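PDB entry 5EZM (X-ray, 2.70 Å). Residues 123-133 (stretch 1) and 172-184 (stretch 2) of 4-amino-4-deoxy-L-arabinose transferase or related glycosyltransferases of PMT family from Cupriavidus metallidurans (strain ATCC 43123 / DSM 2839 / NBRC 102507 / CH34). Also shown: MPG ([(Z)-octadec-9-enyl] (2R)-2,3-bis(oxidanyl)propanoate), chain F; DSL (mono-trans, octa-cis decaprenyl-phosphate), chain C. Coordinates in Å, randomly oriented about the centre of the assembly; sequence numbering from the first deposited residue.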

# COMPACT_ATOMS: atom_id res chain seq x y z
N GLY A 123 6.55 5.36 14.15
CA GLY A 123 7.72 5.71 14.92
C GLY A 123 8.19 7.14 14.74
O GLY A 123 8.26 7.90 15.71
N VAL A 124 8.52 7.53 13.50
CA VAL A 124 9.03 8.88 13.28
C VAL A 124 7.94 9.92 13.55
O VAL A 124 8.23 11.03 14.01
CB VAL A 124 9.62 9.02 11.87
CG1 VAL A 124 10.71 7.98 11.65
CG2 VAL A 124 8.53 8.90 10.81
N SER A 125 6.67 9.57 13.29
CA SER A 125 5.59 10.51 13.57
C SER A 125 5.52 10.83 15.06
O SER A 125 5.48 12.01 15.45
CB SER A 125 4.26 9.94 13.08
OG SER A 125 4.22 9.92 11.66
N MET A 126 5.51 9.81 15.91
CA MET A 126 5.48 10.12 17.33
C MET A 126 6.84 10.57 17.86
O MET A 126 6.91 11.09 18.98
CB MET A 126 4.95 8.93 18.14
CG MET A 126 5.64 7.61 17.91
SD MET A 126 4.65 6.26 18.61
CE MET A 126 4.64 6.70 20.34
N MET A 127 7.91 10.43 17.08
CA MET A 127 9.17 11.07 17.44
C MET A 127 9.06 12.58 17.30
O MET A 127 9.39 13.34 18.22
CB MET A 127 10.32 10.53 16.59
CG MET A 127 11.64 11.23 16.87
SD MET A 127 13.04 10.60 15.93
CE MET A 127 12.50 10.95 14.26
N ALA A 128 8.60 13.05 16.13
CA ALA A 128 8.38 14.48 15.95
C ALA A 128 7.34 15.01 16.94
O ALA A 128 7.51 16.09 17.51
CB ALA A 128 7.95 14.77 14.51
N ALA A 129 6.27 14.24 17.15
CA ALA A 129 5.26 14.65 18.13
C ALA A 129 5.87 14.78 19.52
O ALA A 129 5.60 15.76 20.23
CB ALA A 129 4.11 13.64 18.14
N ARG A 130 6.70 13.82 19.93
CA ARG A 130 7.33 13.89 21.24
C ARG A 130 8.26 15.09 21.34
O ARG A 130 8.34 15.74 22.38
CB ARG A 130 8.09 12.60 21.54
N ARG A 131 8.96 15.40 20.25
CA ARG A 131 9.87 16.54 20.25
C ARG A 131 9.12 17.85 20.43
O ARG A 131 9.47 18.67 21.28
CB ARG A 131 10.69 16.56 18.96
CG ARG A 131 11.68 17.70 18.85
CD ARG A 131 12.77 17.58 19.90
NE ARG A 131 13.95 18.37 19.54
CZ ARG A 131 14.98 18.57 20.35
NH1 ARG A 131 14.98 18.04 21.57
NH2 ARG A 131 16.01 19.30 19.95
N TRP A 132 8.07 18.07 19.63
CA TRP A 132 7.40 19.36 19.62
C TRP A 132 6.30 19.49 20.67
O TRP A 132 6.09 20.58 21.20
CB TRP A 132 6.80 19.64 18.24
CG TRP A 132 7.79 20.14 17.24
CD1 TRP A 132 8.40 19.40 16.27
CD2 TRP A 132 8.29 21.47 17.11
NE1 TRP A 132 9.25 20.20 15.54
CE2 TRP A 132 9.20 21.48 16.04
CE3 TRP A 132 8.05 22.66 17.80
CZ2 TRP A 132 9.87 22.63 15.63
CZ3 TRP A 132 8.72 23.81 17.40
CH2 TRP A 132 9.62 23.78 16.33
N PHE A 133 5.59 18.40 20.98
CA PHE A 133 4.42 18.49 21.83
C PHE A 133 4.48 17.63 23.09
O PHE A 133 3.57 17.73 23.93
CB PHE A 133 3.16 18.12 21.03
CG PHE A 133 3.02 18.90 19.75
CD1 PHE A 133 2.73 20.25 19.78
CD2 PHE A 133 3.17 18.27 18.53
CE1 PHE A 133 2.60 20.97 18.61
CE2 PHE A 133 3.03 18.98 17.35
CZ PHE A 133 2.75 20.33 17.39
N LEU A 172 8.57 14.47 6.41
CA LEU A 172 7.90 15.40 7.30
C LEU A 172 8.51 15.39 8.69
O LEU A 172 8.86 16.44 9.24
CB LEU A 172 6.41 15.08 7.36
CG LEU A 172 5.61 15.90 8.38
CD1 LEU A 172 5.59 17.36 7.97
CD2 LEU A 172 4.20 15.36 8.54
N ALA A 173 8.66 14.20 9.28
CA ALA A 173 9.15 14.10 10.65
C ALA A 173 10.56 14.65 10.77
O ALA A 173 10.88 15.37 11.73
CB ALA A 173 9.11 12.65 11.12
N PHE A 174 11.44 14.33 9.81
CA PHE A 174 12.80 14.85 9.87
C PHE A 174 12.82 16.36 9.69
O PHE A 174 13.61 17.05 10.33
CB PHE A 174 13.68 14.16 8.82
CG PHE A 174 13.86 12.69 9.05
CD1 PHE A 174 13.60 12.12 10.29
CD2 PHE A 174 14.30 11.86 8.02
CE1 PHE A 174 13.77 10.77 10.50
CE2 PHE A 174 14.47 10.51 8.23
CZ PHE A 174 14.20 9.96 9.47
N MET A 175 11.95 16.88 8.82
CA MET A 175 11.85 18.33 8.68
C MET A 175 11.42 18.99 9.98
O MET A 175 11.96 20.03 10.37
CB MET A 175 10.88 18.68 7.55
CG MET A 175 10.56 20.17 7.44
SD MET A 175 12.00 21.19 7.07
CE MET A 175 11.22 22.78 6.78
N LEU A 176 10.46 18.38 10.69
CA LEU A 176 10.03 18.96 11.96
C LEU A 176 11.12 18.86 13.01
O LEU A 176 11.32 19.80 13.79
CB LEU A 176 8.75 18.27 12.45
CG LEU A 176 7.52 18.40 11.55
CD1 LEU A 176 6.30 17.78 12.21
CD2 LEU A 176 7.26 19.85 11.19
N MET A 177 11.85 17.74 13.05
CA MET A 177 12.94 17.59 14.01
C MET A 177 14.04 18.62 13.76
O MET A 177 14.62 19.17 14.71
CB MET A 177 13.52 16.18 13.95
CG MET A 177 12.56 15.07 14.37
SD MET A 177 12.13 15.12 16.12
CE MET A 177 13.74 14.96 16.89
N GLY A 178 14.34 18.89 12.49
CA GLY A 178 15.42 19.81 12.16
C GLY A 178 15.09 21.26 12.40
O GLY A 178 16.01 22.09 12.48
N GLN A 179 13.81 21.61 12.53
CA GLN A 179 13.40 22.99 12.73
C GLN A 179 13.06 23.29 14.18
O GLN A 179 12.46 24.34 14.46
CB GLN A 179 12.21 23.32 11.82
CG GLN A 179 12.53 23.21 10.34
CD GLN A 179 13.71 24.08 9.94
OE1 GLN A 179 13.83 25.22 10.36
NE2 GLN A 179 14.59 23.52 9.11
N HIS A 180 13.42 22.42 15.11
CA HIS A 180 13.20 22.72 16.52
C HIS A 180 14.29 23.67 17.02
O HIS A 180 15.47 23.41 16.79
CB HIS A 180 13.19 21.45 17.36
CG HIS A 180 12.60 21.62 18.72
ND1 HIS A 180 13.32 22.11 19.79
CD2 HIS A 180 11.35 21.38 19.19
CE1 HIS A 180 12.54 22.16 20.85
NE2 HIS A 180 11.34 21.72 20.52
N PRO A 181 13.92 24.76 17.69
CA PRO A 181 14.95 25.72 18.13
C PRO A 181 15.95 25.12 19.11
O PRO A 181 17.14 25.45 19.04
CB PRO A 181 14.13 26.84 18.78
CG PRO A 181 12.76 26.71 18.20
CD PRO A 181 12.56 25.24 17.98
N ASP A 182 15.51 24.25 20.01
CA ASP A 182 16.40 23.65 21.01
C ASP A 182 17.37 22.62 20.42
O ASP A 182 17.99 21.87 21.20
CB ASP A 182 15.57 23.02 22.13
CG ASP A 182 14.77 24.04 22.91
OD1 ASP A 182 15.26 25.17 23.09
OD2 ASP A 182 13.65 23.71 23.36
N ALA A 183 17.53 22.54 19.10
CA ALA A 183 18.49 21.64 18.48
C ALA A 183 19.72 22.42 18.03
O ALA A 183 19.61 23.57 17.59
CB ALA A 183 17.87 20.91 17.29
N SER A 184 20.88 21.79 18.15
CA SER A 184 22.12 22.43 17.74
C SER A 184 22.22 22.46 16.21
O SER A 184 21.45 21.83 15.49
CB SER A 184 23.33 21.69 18.33
OG SER A 184 23.35 20.34 17.91
C2 MPG F . 11.28 -0.13 11.73
C3 MPG F . 10.75 1.24 12.14
C4 MPG F . 11.00 1.57 13.60
C5 MPG F . 10.50 2.98 13.96
C6 MPG F . 11.46 3.73 14.90
C7 MPG F . 11.37 5.26 14.73
C8 MPG F . 12.09 6.03 15.86
C1 MPG F . 11.34 -0.30 10.21
C21 DSL C . 7.00 20.10 4.21
C22 DSL C . 8.38 19.47 4.11
C23 DSL C . 8.69 18.18 4.85
C24 DSL C . 9.33 20.06 3.36
C25 DSL C . 10.74 19.43 3.25
C26 DSL C . 11.17 19.47 1.76
C27 DSL C . 12.53 20.23 1.61
C28 DSL C . 13.50 20.30 2.81
C29 DSL C . 12.84 20.83 0.45
C30 DSL C . 11.86 20.76 -0.75
C31 DSL C . 12.05 22.01 -1.67
C32 DSL C . 12.27 21.55 -3.16
C33 DSL C . 13.66 21.08 -3.63
C34 DSL C . 11.24 21.59 -4.04

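Stretch 1 continues a helix that begins earlier in the chain, as the unbroken series of i to i+4 hydrogen bonds attests, from M127 N to G123 O at 2.9 Å through F133 N to A129 O at 2.7 Å. Stretch 2 also continues a helix that begins earlier in the chain, with L176 N to L172 O and M177 N to A173 O both at 2.9 Å. Its regular pattern then fades: the bonds from Q179 N to M175 O and to L176 O, each 3.3 Å, are weak, and a type I turn follows from H180 to A183, where A183 N reaches H180 O at 3.2 Å. The helix axes run nearly parallel, with 21° between their N-to-C directions and a closest approach of 8.7 Å. That spacing is fairly close, and the register fits it: A128 CA lies 5.4 Å from A173 CA, so two alanines meet where the backbones come close. Farther along, W132 CA and H180 CA are 7.4 Å apart.

At the alanine crossing, A173 CB sits 3.4 Å from V124 O and 3.7 Å from V124 CB, while A128 CB is 4.2 Å from A173 CB. The methyl groups therefore pack against neighbouring backbone as well as against each other. L176 CD1 adds an apolar contact to A128 CB at 4.1 Å. M177 has a CA-to-CB bond that points away from stretch 1, yet its chain, with all three chi angles in m, folds back so that SD lies 3.5 Å from R131 CB, 3.8 Å from A128 CA and 4.0 Å from M127 CG. F174 also starts out pointing away, but its ring end returns: CE1 is 4.0 Å from M127 CE, which approaches the ring edge, and 4.3 Å from V124 CG1.

W132 makes a clear hydrogen bond across the stretches. Its NE1 donates to L176 O at 2.7 Å, with an N-H...O angle of 155°, a favourable value. This carbonyl lies near the indole plane, the direction in which the N-H points. Q179 O is also at the ring edge, 3.3 Å from W132 CZ2. Over one indole face comes H180, its CD2 3.7 Å from W132 CD2; the pair is edge-to-face, with the edge of H180 toward the six-membered ring of W132, centroids 4.6 Å apart and planes at 56°.

R131 also uses H180. Its CD lies 4.2 Å from the imidazole centroid and only 16° off the ring normal, a CH-pi contact over the face, and R131 NE is 3.6 Å from H180 CG. The imidazole is held from within its own stretch as well, since D182 N donates to H180 ND1 at 3.1 Å. The guanidinium also reaches later residues of the same turn, with R131 NH2 3.6 Å from A183 CB at its edge and 3.5 Å from D182 O. In all, the contact buries 698 Å², with R131 and W132 the largest contributors.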